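Local coordinates for aminofutalosine deaminase (Helicobacter pylori, PDB 7LKK), which deaminates aminofutalosine in the menaquinone pathway of Helicobacter pylori as a metal-dependent amidohydrolase, here holding an iron ion and the inhibitor methylthio-coformycin, at residues S216-E224 and A259-K267; L272-S280 and L296-S307. All coordinates share one frame; numbering follows the deposited sequence.

Interaction 1: residues S216-E224 and A259-K267. With FE (Fe (III) ion), chain E; MCF ((8R)-3-(5-S-methyl-5-thio-beta-D-ribofuranosyl)-3,6,7,8-tetrahydroimidazo[4,5-d][1,3]diazepin-8-ol), chain J; EDO (1,2-ethanediol), chain H.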
loop_
_atom_site.group_PDB
_atom_site.type_symbol
_atom_site.label_atom_id
_atom_site.label_comp_id
_atom_site.label_asym_id
_atom_site.label_seq_id
_atom_site.Cartn_x
_atom_site.Cartn_y
_atom_site.Cartn_z
ATOM N N SER A 216 -4.476 23.166 27.090
ATOM C CA SER A 216 -3.805 22.567 25.947
ATOM C C SER A 216 -4.330 21.161 25.682
ATOM O O SER A 216 -4.766 20.455 26.595
ATOM C CB SER A 216 -2.290 22.509 26.173
ATOM O OG SER A 216 -1.719 23.805 26.193
ATOM N N LEU A 217 -4.276 20.756 24.415
ATOM C CA LEU A 217 -4.581 19.379 24.062
ATOM C C LEU A 217 -3.446 18.461 24.507
ATOM O O LEU A 217 -2.324 18.899 24.775
ATOM C CB LEU A 217 -4.795 19.238 22.552
ATOM C CG LEU A 217 -6.152 19.553 21.917
ATOM C CD1 LEU A 217 -6.846 20.742 22.564
ATOM C CD2 LEU A 217 -5.980 19.779 20.420
ATOM N N LEU A 218 -3.747 17.166 24.587
ATOM C CA LEU A 218 -2.760 16.164 24.966
ATOM C C LEU A 218 -2.727 15.051 23.929
ATOM O O LEU A 218 -3.709 14.801 23.226
ATOM C CB LEU A 218 -3.051 15.572 26.354
ATOM C CG LEU A 218 -2.690 16.456 27.550
ATOM C CD1 LEU A 218 -3.438 16.009 28.798
ATOM C CD2 LEU A 218 -1.186 16.451 27.787
ATOM N N SER A 219 -1.577 14.389 23.842
ATOM C CA SER A 219 -1.387 13.272 22.931
ATOM C C SER A 219 -0.414 12.301 23.580
ATOM O O SER A 219 0.428 12.699 24.390
ATOM C CB SER A 219 -0.868 13.731 21.563
ATOM O OG SER A 219 -0.779 12.646 20.656
ATOM N N THR A 220 -0.541 11.024 23.232
ATOM C CA THR A 220 0.324 10.007 23.810
ATOM C C THR A 220 0.309 8.767 22.927
ATOM O O THR A 220 -0.686 8.479 22.256
ATOM C CB THR A 220 -0.106 9.655 25.243
ATOM O OG1 THR A 220 0.830 8.735 25.819
ATOM C CG2 THR A 220 -1.502 9.044 25.261
ATOM N N HIS A 221 1.436 8.055 22.915
ATOM C CA HIS A 221 1.517 6.737 22.300
ATOM C C HIS A 221 1.073 5.696 23.319
ATOM O O HIS A 221 1.534 5.711 24.464
ATOM C CB HIS A 221 2.940 6.439 21.823
ATOM C CG HIS A 221 3.474 7.442 20.849
ATOM N ND1 HIS A 221 4.296 8.481 21.227
ATOM C CD2 HIS A 221 3.304 7.564 19.511
ATOM C CE1 HIS A 221 4.611 9.199 20.164
ATOM N NE2 HIS A 221 4.022 8.664 19.110
ATOM N N PHE A 222 0.180 4.796 22.909
ATOM C CA PHE A 222 -0.422 3.855 23.848
ATOM C C PHE A 222 -0.449 2.458 23.249
ATOM O O PHE A 222 -1.031 2.255 22.179
ATOM C CB PHE A 222 -1.838 4.299 24.229
ATOM C CG PHE A 222 -2.432 3.505 25.351
ATOM C CD1 PHE A 222 -1.812 3.464 26.589
ATOM C CD2 PHE A 222 -3.605 2.791 25.169
ATOM C CE1 PHE A 222 -2.350 2.728 27.624
ATOM C CE2 PHE A 222 -4.149 2.054 26.202
ATOM C CZ PHE A 222 -3.522 2.023 27.430
ATOM N N LEU A 223 0.170 1.508 23.952
ATOM C CA LEU A 223 0.105 0.074 23.650
ATOM C C LEU A 223 0.331 -0.196 22.162
ATOM O O LEU A 223 -0.496 -0.785 21.460
ATOM C CB LEU A 223 -1.219 -0.518 24.148
ATOM C CG LEU A 223 -1.412 -0.380 25.668
ATOM C CD1 LEU A 223 -2.610 -1.173 26.169
ATOM C CD2 LEU A 223 -0.154 -0.797 26.417
ATOM N N GLU A 224 1.492 0.255 21.696
ATOM C CA GLU A 224 1.907 0.134 20.307
ATOM C C GLU A 224 2.573 -1.201 19.995
ATOM O O GLU A 224 2.731 -1.541 18.818
ATOM C CB GLU A 224 2.857 1.290 19.971
ATOM C CG GLU A 224 3.243 1.426 18.515
ATOM C CD GLU A 224 4.172 2.595 18.283
ATOM O OE1 GLU A 224 4.554 3.259 19.273
ATOM O OE2 GLU A 224 4.516 2.857 17.115
ATOM N N ALA A 259 -2.406 -1.067 32.623
ATOM C CA ALA A 259 -2.819 -0.062 31.650
ATOM C C ALA A 259 -3.741 0.976 32.278
ATOM O O ALA A 259 -3.666 2.165 31.944
ATOM C CB ALA A 259 -3.498 -0.735 30.458
ATOM N N ASN A 260 -4.613 0.549 33.196
ATOM C CA ASN A 260 -5.563 1.476 33.804
ATOM C C ASN A 260 -4.859 2.563 34.604
ATOM O O ASN A 260 -5.327 3.706 34.643
ATOM C CB ASN A 260 -6.546 0.713 34.692
ATOM C CG ASN A 260 -7.586 -0.042 33.889
ATOM O OD1 ASN A 260 -7.568 -0.019 32.660
ATOM N ND2 ASN A 260 -8.493 -0.721 34.579
ATOM N N ASP A 261 -3.735 2.229 35.242
ATOM C CA ASP A 261 -2.962 3.233 35.967
ATOM C C ASP A 261 -2.509 4.353 35.038
ATOM O O ASP A 261 -2.524 5.530 35.415
ATOM C CB ASP A 261 -1.760 2.572 36.641
ATOM C CG ASP A 261 -1.042 3.499 37.601
ATOM O OD1 ASP A 261 -1.710 4.347 38.227
ATOM O OD2 ASP A 261 0.193 3.374 37.733
ATOM N N TYR A 262 -2.112 4.003 33.814
ATOM C CA TYR A 262 -1.695 5.014 32.847
ATOM C C TYR A 262 -2.893 5.778 32.299
ATOM O O TYR A 262 -2.878 7.014 32.237
ATOM C CB TYR A 262 -0.911 4.357 31.711
ATOM C CG TYR A 262 -0.235 5.341 30.787
ATOM C CD1 TYR A 262 0.960 5.949 31.146
ATOM C CD2 TYR A 262 -0.795 5.667 29.556
ATOM C CE1 TYR A 262 1.583 6.852 30.306
ATOM C CE2 TYR A 262 -0.179 6.569 28.709
ATOM C CZ TYR A 262 1.010 7.158 29.089
ATOM O OH TYR A 262 1.627 8.057 28.251
ATOM N N ILE A 263 -3.940 5.054 31.892
ATOM C CA ILE A 263 -5.117 5.685 31.295
ATOM C C ILE A 263 -5.737 6.692 32.256
ATOM O O ILE A 263 -6.109 7.804 31.858
ATOM C CB ILE A 263 -6.141 4.613 30.877
ATOM C CG1 ILE A 263 -5.596 3.756 29.734
ATOM C CG2 ILE A 263 -7.475 5.258 30.497
ATOM C CD1 ILE A 263 -6.339 2.447 29.557
ATOM N N ASP A 264 -5.853 6.324 33.535
ATOM C CA ASP A 264 -6.558 7.163 34.498
ATOM C C ASP A 264 -5.907 8.527 34.685
ATOM O O ASP A 264 -6.591 9.469 35.097
ATOM C CB ASP A 264 -6.662 6.446 35.845
ATOM C CG ASP A 264 -7.580 5.241 35.792
ATOM O OD1 ASP A 264 -8.201 5.008 34.732
ATOM O OD2 ASP A 264 -7.679 4.523 36.811
ATOM N N MET A 265 -4.608 8.656 34.391
ATOM C CA MET A 265 -3.956 9.961 34.473
ATOM C C MET A 265 -4.638 10.991 33.583
ATOM O O MET A 265 -4.650 12.183 33.910
ATOM C CB MET A 265 -2.484 9.849 34.080
ATOM C CG MET A 265 -1.595 9.149 35.087
ATOM S SD MET A 265 0.143 9.441 34.703
ATOM C CE MET A 265 0.198 8.902 32.995
ATOM N N PHE A 266 -5.191 10.558 32.451
ATOM C CA PHE A 266 -5.807 11.448 31.479
ATOM C C PHE A 266 -7.310 11.592 31.688
ATOM O O PHE A 266 -8.011 12.044 30.776
ATOM C CB PHE A 266 -5.512 10.952 30.060
ATOM C CG PHE A 266 -4.043 10.830 29.757
ATOM C CD1 PHE A 266 -3.352 11.885 29.185
ATOM C CD2 PHE A 266 -3.354 9.666 30.053
ATOM C CE1 PHE A 266 -2.001 11.781 28.911
ATOM C CE2 PHE A 266 -2.002 9.555 29.783
ATOM C CZ PHE A 266 -1.326 10.613 29.208
ATOM N N LYS A 267 -7.809 11.221 32.865
ATOM C CA LYS A 267 -9.232 11.321 33.163
ATOM C C LYS A 267 -9.736 12.743 32.953
ATOM O O LYS A 267 -9.118 13.709 33.410
ATOM C CB LYS A 267 -9.494 10.869 34.602
ATOM C CG LYS A 267 -10.925 11.056 35.068
ATOM C CD LYS A 267 -11.222 10.203 36.289
ATOM C CE LYS A 267 -11.717 11.047 37.451
ATOM N NZ LYS A 267 -10.589 11.614 38.244
HETATM FE FE FE E . 4.396 9.005 16.796
HETATM O O8 MCF J . 5.025 7.170 17.088
HETATM C C8 MCF J . 6.114 6.651 16.370
HETATM C C7 MCF J . 6.506 5.250 16.827
HETATM N N6 MCF J . 6.249 5.079 18.235
HETATM C C5 MCF J . 6.732 6.068 19.173
HETATM N N4 MCF J . 7.468 7.281 18.835
HETATM C C10 MCF J . 7.971 7.867 17.568
HETATM C C9 MCF J . 7.333 7.598 16.372
HETATM N N1 MCF J . 7.982 8.249 15.417
HETATM C C2 MCF J . 8.991 8.933 15.954
HETATM N N3 MCF J . 8.972 8.703 17.270
HETATM C C1S MCF J . 9.972 9.294 18.212
HETATM C C2S MCF J . 9.358 9.822 19.529
HETATM O O2S MCF J . 8.880 11.089 19.365
HETATM O O4S MCF J . 10.798 8.395 18.594
HETATM C C4S MCF J . 11.345 8.874 20.041
HETATM C C3S MCF J . 10.559 9.821 20.467
HETATM O O3S MCF J . 11.276 11.144 20.375
HETATM C C5S MCF J . 11.327 7.697 21.001
HETATM S S5S MCF J . 12.654 7.889 22.225
HETATM C C6S MCF J . 12.293 6.844 23.666
HETATM C C1 EDO H . -7.071 18.802 29.365
HETATM O O1 EDO H . -7.127 18.289 28.029
HETATM C C2 EDO H . -7.243 20.315 29.334
HETATM O O2 EDO H . -6.064 20.916 28.787
#
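Thr220 and Tyr262 make the one hydrogen bond between residues 216-224 and 259-267: Tyr262 OH donates to Thr220 OG1 over 2.6 Å. The two side chains approach from opposite directions, and OG1 lies in the plane of the phenol, at its edge. Thr220 puts OG1 anti to its own nitrogen (chi1 -175°), facing the helix, where this buried hydroxyl also bonds to the carbonyl of Val193 on the next strand; two partners thus grip it.

Apolar packing fills the rest of the interface. Phe222 and Tyr262 slide past one another with CD1 of the first 3.8 Å from CD2 of the second. Ile263 crosses Phe222 at about a right angle, its CG1 reaching Phe222 CZ at 3.6 Å, while Ala259 CB sits at the edge of the same ring. Leu223 CG lies over one face of Phe222. Farther along, in the conformer given here, Leu218 CD1 meets the edge of Phe266, 4.1 Å from CD1 of that ring.

Strand 218-222 belongs to the amidohydrolase TIM barrel, and helix 259-264 runs antiparallel to it on the outside, the axes 170° apart and 11.3 Å at closest approach. Thr220 points out to the helix; His221, next in sequence, points into the barrel.

Metal and ligand bonds occupy that inner side. His221 NE2 binds the iron at 2.4 Å, alongside His79 and His81, and the inhibitor's C5 lies over the centre of one imidazole face; His221 ND1 is hydrogen-bonded to the carbonyl of His194, which would fix the ring's rotation. Past the strand, Glu224 extends its side chain so that OE1 accepts from N6 of methylthio-coformycin, 2.7 Å and 163° at the hydrogen.

Interaction 2: residues L272-S280 and L296-S307. With MCF ((8R)-3-(5-S-methyl-5-thio-beta-D-ribofuranosyl)-3,6,7,8-tetrahydroimidazo[4,5-d][1,3]diazepin-8-ol), chain J; EDO (1,2-ethanediol), chain I.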
loop_
_atom_site.group_PDB
_atom_site.type_symbol
_atom_site.label_atom_id
_atom_site.label_comp_id
_atom_site.label_asym_id
_atom_site.label_seq_id
_atom_site.Cartn_x
_atom_site.Cartn_y
_atom_site.Cartn_z
ATOM N N LEU A 272 -5.356 12.668 22.673
ATOM C CA LEU A 272 -5.213 11.764 21.541
ATOM C C LEU A 272 -4.410 10.540 21.966
ATOM O O LEU A 272 -3.315 10.672 22.523
ATOM C CB LEU A 272 -4.519 12.459 20.367
ATOM C CG LEU A 272 -5.301 13.425 19.473
ATOM C CD1 LEU A 272 -5.738 14.670 20.231
ATOM C CD2 LEU A 272 -4.460 13.809 18.266
ATOM N N PHE A 273 -4.957 9.357 21.706
ATOM C CA PHE A 273 -4.281 8.091 21.966
ATOM C C PHE A 273 -3.893 7.477 20.629
ATOM O O PHE A 273 -4.768 7.166 19.813
ATOM C CB PHE A 273 -5.175 7.139 22.760
ATOM C CG PHE A 273 -5.232 7.444 24.225
ATOM C CD1 PHE A 273 -6.061 8.443 24.705
ATOM C CD2 PHE A 273 -4.457 6.731 25.125
ATOM C CE1 PHE A 273 -6.115 8.727 26.055
ATOM C CE2 PHE A 273 -4.509 7.011 26.477
ATOM C CZ PHE A 273 -5.337 8.010 26.941
ATOM N N VAL A 274 -2.588 7.317 20.402
ATOM C CA VAL A 274 -2.048 6.900 19.112
ATOM C C VAL A 274 -1.707 5.417 19.151
ATOM O O VAL A 274 -1.206 4.910 20.166
ATOM C CB VAL A 274 -0.813 7.744 18.739
ATOM C CG1 VAL A 274 -0.327 7.403 17.339
ATOM C CG2 VAL A 274 -1.135 9.228 18.851
ATOM N N HIS A 275 -1.986 4.725 18.038
ATOM C CA HIS A 275 -1.660 3.320 17.777
ATOM C C HIS A 275 -2.683 2.378 18.408
ATOM O O HIS A 275 -3.667 2.016 17.754
ATOM C CB HIS A 275 -0.234 2.999 18.238
ATOM C CG HIS A 275 0.809 3.862 17.597
ATOM N ND1 HIS A 275 0.945 3.969 16.230
ATOM C CD2 HIS A 275 1.748 4.676 18.133
ATOM C CE1 HIS A 275 1.932 4.802 15.951
ATOM N NE2 HIS A 275 2.437 5.245 17.088
ATOM N N ASN A 276 -2.460 1.955 19.653
ATOM C CA ASN A 276 -3.429 1.230 20.479
ATOM C C ASN A 276 -3.717 -0.200 20.029
ATOM O O ASN A 276 -4.683 -0.798 20.523
ATOM C CB ASN A 276 -4.776 1.963 20.574
ATOM C CG ASN A 276 -4.627 3.458 20.773
ATOM O OD1 ASN A 276 -4.341 3.923 21.875
ATOM N ND2 ASN A 276 -4.845 4.222 19.705
ATOM N N GLN A 277 -2.924 -0.782 19.122
ATOM C CA GLN A 277 -3.295 -2.090 18.577
ATOM C C GLN A 277 -3.286 -3.192 19.627
ATOM O O GLN A 277 -3.958 -4.213 19.439
ATOM C CB GLN A 277 -2.368 -2.504 17.433
ATOM C CG GLN A 277 -2.016 -1.408 16.460
ATOM C CD GLN A 277 -0.719 -0.738 16.826
ATOM O OE1 GLN A 277 -0.684 0.128 17.698
ATOM N NE2 GLN A 277 0.365 -1.154 16.183
ATOM N N PHE A 278 -2.537 -3.024 20.715
ATOM C CA PHE A 278 -2.468 -4.026 21.769
ATOM C C PHE A 278 -3.298 -3.647 22.989
ATOM O O PHE A 278 -3.131 -4.249 24.055
ATOM C CB PHE A 278 -1.011 -4.280 22.157
ATOM C CG PHE A 278 -0.222 -4.962 21.077
ATOM C CD1 PHE A 278 -0.090 -6.341 21.062
ATOM C CD2 PHE A 278 0.360 -4.228 20.058
ATOM C CE1 PHE A 278 0.622 -6.973 20.059
ATOM C CE2 PHE A 278 1.072 -4.853 19.054
ATOM C CZ PHE A 278 1.208 -6.227 19.056
ATOM N N ALA A 279 -4.182 -2.664 22.855
ATOM C CA ALA A 279 -5.143 -2.357 23.901
ATOM C C ALA A 279 -6.316 -3.323 23.811
ATOM O O ALA A 279 -6.929 -3.471 22.748
ATOM C CB ALA A 279 -5.633 -0.914 23.778
ATOM N N SER A 280 -6.616 -3.991 24.921
ATOM C CA SER A 280 -7.766 -4.877 24.965
ATOM C C SER A 280 -9.059 -4.066 24.877
ATOM O O SER A 280 -9.060 -2.833 24.932
ATOM C CB SER A 280 -7.753 -5.707 26.247
ATOM O OG SER A 280 -8.012 -4.886 27.371
ATOM N N LEU A 296 -8.803 8.238 19.218
ATOM C CA LEU A 296 -7.878 7.213 18.754
ATOM C C LEU A 296 -7.281 7.611 17.409
ATOM O O LEU A 296 -8.009 7.963 16.476
ATOM C CB LEU A 296 -8.587 5.865 18.635
ATOM C CG LEU A 296 -9.149 5.266 19.924
ATOM C CD1 LEU A 296 -9.553 3.819 19.697
ATOM C CD2 LEU A 296 -8.139 5.371 21.058
ATOM N N ILE A 297 -5.956 7.556 17.316
ATOM C CA ILE A 297 -5.229 7.838 16.083
ATOM C C ILE A 297 -4.567 6.547 15.626
ATOM O O ILE A 297 -3.913 5.863 16.422
ATOM C CB ILE A 297 -4.186 8.952 16.280
ATOM C CG1 ILE A 297 -4.774 10.115 17.087
ATOM C CG2 ILE A 297 -3.658 9.427 14.932
ATOM C CD1 ILE A 297 -5.882 10.865 16.383
ATOM N N THR A 298 -4.738 6.210 14.353
ATOM C CA THR A 298 -4.183 4.983 13.800
ATOM C C THR A 298 -3.199 5.306 12.683
ATOM O O THR A 298 -3.440 6.196 11.861
ATOM C CB THR A 298 -5.297 4.047 13.301
ATOM O OG1 THR A 298 -4.732 2.784 12.931
ATOM C CG2 THR A 298 -6.050 4.650 12.117
ATOM N N CYS A 299 -2.074 4.593 12.673
ATOM C CA CYS A 299 -1.008 4.791 11.692
ATOM C C CYS A 299 -0.710 3.446 11.049
ATOM O O CYS A 299 0.157 2.696 11.525
ATOM C CB CYS A 299 0.235 5.393 12.344
ATOM S SG CYS A 299 -0.072 6.904 13.306
ATOM N N PRO A 300 -1.403 3.100 9.957
ATOM C CA PRO A 300 -1.294 1.730 9.419
ATOM C C PRO A 300 0.105 1.333 8.967
ATOM O O PRO A 300 0.533 0.205 9.242
ATOM C CB PRO A 300 -2.290 1.727 8.245
ATOM C CG PRO A 300 -2.613 3.156 7.971
ATOM C CD PRO A 300 -2.432 3.895 9.263
ATOM N N PHE A 301 0.826 2.207 8.260
ATOM C CA PHE A 301 2.134 1.805 7.749
ATOM C C PHE A 301 3.151 1.676 8.876
ATOM O O PHE A 301 3.938 0.723 8.903
ATOM C CB PHE A 301 2.624 2.795 6.691
ATOM C CG PHE A 301 3.507 2.173 5.645
ATOM C CD1 PHE A 301 4.870 2.041 5.858
ATOM C CD2 PHE A 301 2.974 1.712 4.452
ATOM C CE1 PHE A 301 5.686 1.466 4.900
ATOM C CE2 PHE A 301 3.785 1.134 3.488
ATOM C CZ PHE A 301 5.142 1.010 3.712
ATOM N N SER A 302 3.144 2.620 9.819
ATOM C CA SER A 302 4.031 2.520 10.974
ATOM C C SER A 302 3.751 1.258 11.780
ATOM O O SER A 302 4.685 0.569 12.210
ATOM C CB SER A 302 3.886 3.764 11.851
ATOM O OG SER A 302 4.549 3.593 13.090
ATOM N N ASN A 303 2.470 0.935 11.990
ATOM C CA ASN A 303 2.119 -0.273 12.729
ATOM C C ASN A 303 2.652 -1.521 12.037
ATOM O O ASN A 303 3.088 -2.470 12.700
ATOM C CB ASN A 303 0.602 -0.375 12.888
ATOM C CG ASN A 303 0.029 0.684 13.808
ATOM O OD1 ASN A 303 0.757 1.379 14.520
ATOM N ND2 ASN A 303 -1.291 0.811 13.799
ATOM N N ARG A 304 2.605 -1.548 10.702
ATOM C CA ARG A 304 3.107 -2.706 9.966
ATOM C C ARG A 304 4.623 -2.813 10.064
ATOM O O ARG A 304 5.169 -3.920 10.138
ATOM C CB ARG A 304 2.678 -2.632 8.503
ATOM C CG ARG A 304 3.019 -3.877 7.690
ATOM C CD ARG A 304 2.291 -5.096 8.229
ATOM N NE ARG A 304 2.706 -6.332 7.572
ATOM C CZ ARG A 304 3.484 -7.253 8.131
ATOM N NH1 ARG A 304 3.942 -7.077 9.363
ATOM N NH2 ARG A 304 3.805 -8.350 7.459
ATOM N N LEU A 305 5.321 -1.677 10.053
ATOM C CA LEU A 305 6.780 -1.704 10.064
ATOM C C LEU A 305 7.342 -2.019 11.443
ATOM O O LEU A 305 8.449 -2.561 11.543
ATOM C CB LEU A 305 7.339 -0.368 9.577
ATOM C CG LEU A 305 7.081 0.028 8.124
ATOM C CD1 LEU A 305 7.811 1.325 7.804
ATOM C CD2 LEU A 305 7.502 -1.081 7.171
ATOM N N LEU A 306 6.612 -1.690 12.507
ATOM C CA LEU A 306 7.136 -1.871 13.855
ATOM C C LEU A 306 6.633 -3.181 14.449
ATOM O O LEU A 306 7.228 -4.238 14.220
ATOM C CB LEU A 306 6.750 -0.685 14.747
ATOM C CG LEU A 306 7.754 0.471 14.833
ATOM C CD1 LEU A 306 8.222 0.911 13.451
ATOM C CD2 LEU A 306 7.166 1.649 15.602
ATOM N N SER A 307 5.523 -3.130 15.188
ATOM C CA SER A 307 4.999 -4.342 15.810
ATOM C C SER A 307 4.520 -5.350 14.772
ATOM O O SER A 307 4.543 -6.559 15.026
ATOM C CB SER A 307 3.856 -3.997 16.760
ATOM O OG SER A 307 2.658 -3.778 16.039
HETATM O O8 MCF J . 5.025 7.170 17.088
HETATM C C8 MCF J . 6.114 6.651 16.370
HETATM C C7 MCF J . 6.506 5.250 16.827
HETATM N N6 MCF J . 6.249 5.079 18.235
HETATM C C5 MCF J . 6.732 6.068 19.173
HETATM N N4 MCF J . 7.468 7.281 18.835
HETATM C C10 MCF J . 7.971 7.867 17.568
HETATM C C9 MCF J . 7.333 7.598 16.372
HETATM N N1 MCF J . 7.982 8.249 15.417
HETATM C C2 MCF J . 8.991 8.933 15.954
HETATM N N3 MCF J . 8.972 8.703 17.270
HETATM C C1S MCF J . 9.972 9.294 18.212
HETATM C C2S MCF J . 9.358 9.822 19.529
HETATM O O2S MCF J . 8.880 11.089 19.365
HETATM O O4S MCF J . 10.798 8.395 18.594
HETATM C C4S MCF J . 11.345 8.874 20.041
HETATM C C3S MCF J . 10.559 9.821 20.467
HETATM O O3S MCF J . 11.276 11.144 20.375
HETATM C C5S MCF J . 11.327 7.697 21.001
HETATM S S5S MCF J . 12.654 7.889 22.225
HETATM C C6S MCF J . 12.293 6.844 23.666
HETATM C C1 EDO I . 3.686 -9.879 14.282
HETATM O O1 EDO I . 4.691 -9.351 13.409
HETATM C C2 EDO I . 3.550 -11.384 14.074
HETATM O O2 EDO I . 4.659 -12.062 14.677
HETATM O O HOH W 1 -3.078 2.189 15.063
HETATM O O HOH W 2 3.575 -0.862 16.158
#
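His275 leads from the strand end at residues 272-280 to the inhibitor and to Asn303 of residues 296-307. Its NE2 donates to O8 of methylthio-coformycin over 3.2 Å in a nearly straight bond (171°), with O8 in the ring plane; that oxygen is also an iron ligand. At the other nitrogen, ND1 makes a weak bond to Asn303 OD1, bent to 129° at the hydrogen, the amide turned steeply against the ring. Val274 CG1 covers one imidazole face, and Cys299 SG approaches obliquely, 3.9 Å from His275 CE1.

Around Asn303 lies a second shell. Gln277, bent at its second torsion, lays its amide over that of Asn303 with the planes only 13° apart, a stack rather than a hydrogen bond; Gln277 NE2 is hydrogen-bonded to Lys309 O instead. A water accepts from Asn303 ND2, donates to His275 O and bonds Thr298 OG1, linking the ends of both strands to helix 300-305. Ser302 OG, on that helix and near His275 CE1, is hydrogen-bonded to the iron ligand Asp328.

Strands 269-275 and 294-298 are parallel neighbours in the TIM barrel, joined by helix 281-291 in a beta-alpha-beta unit. Ile297 grips the neighbour twice: its N donates to Phe273 O at 2.8 Å, and its O accepts from His275 N at 2.8 Å. Asn276 ND2 reaches that same Phe273 oxygen (2.9 Å) from above the carbonyl plane, on the face opposite Ile297 N, bracing the turn against the strand.

Farther out, Leu272 CD2 packs on Ile297 CD1 at 3.8 Å and Phe273 CB on Leu296 CD2. Ser307 OG comes in the ring plane to the edge of Phe278, and its hydroxyl is hydrogen-bonded to Lys309 N.

Overall arrangement
Interactions 1 and 2 follow each other along the chain, with helix 259-264 of the first leading into strand 269-275 of the second, and their centres are about 14 Å apart. Strands 218-222 and 269-275 are barrel neighbours, probably hydrogen-bonded from Leu218 O to Leu272 N (2.8 Å) and from Leu272 O to Thr220 N (2.9 Å). Both contacts end at the same inhibitor: residues 216-224 supply an iron ligand and a carboxylate, residues 272-280 a histidine. There Glu224 OE2 packs 3.2 Å from His275 NE2 and 3.3 Å from Leu306 CD2. Interaction 1 reaches outward to a helix on the barrel's outside; interaction 2 joins the next strand and the helix that follows it.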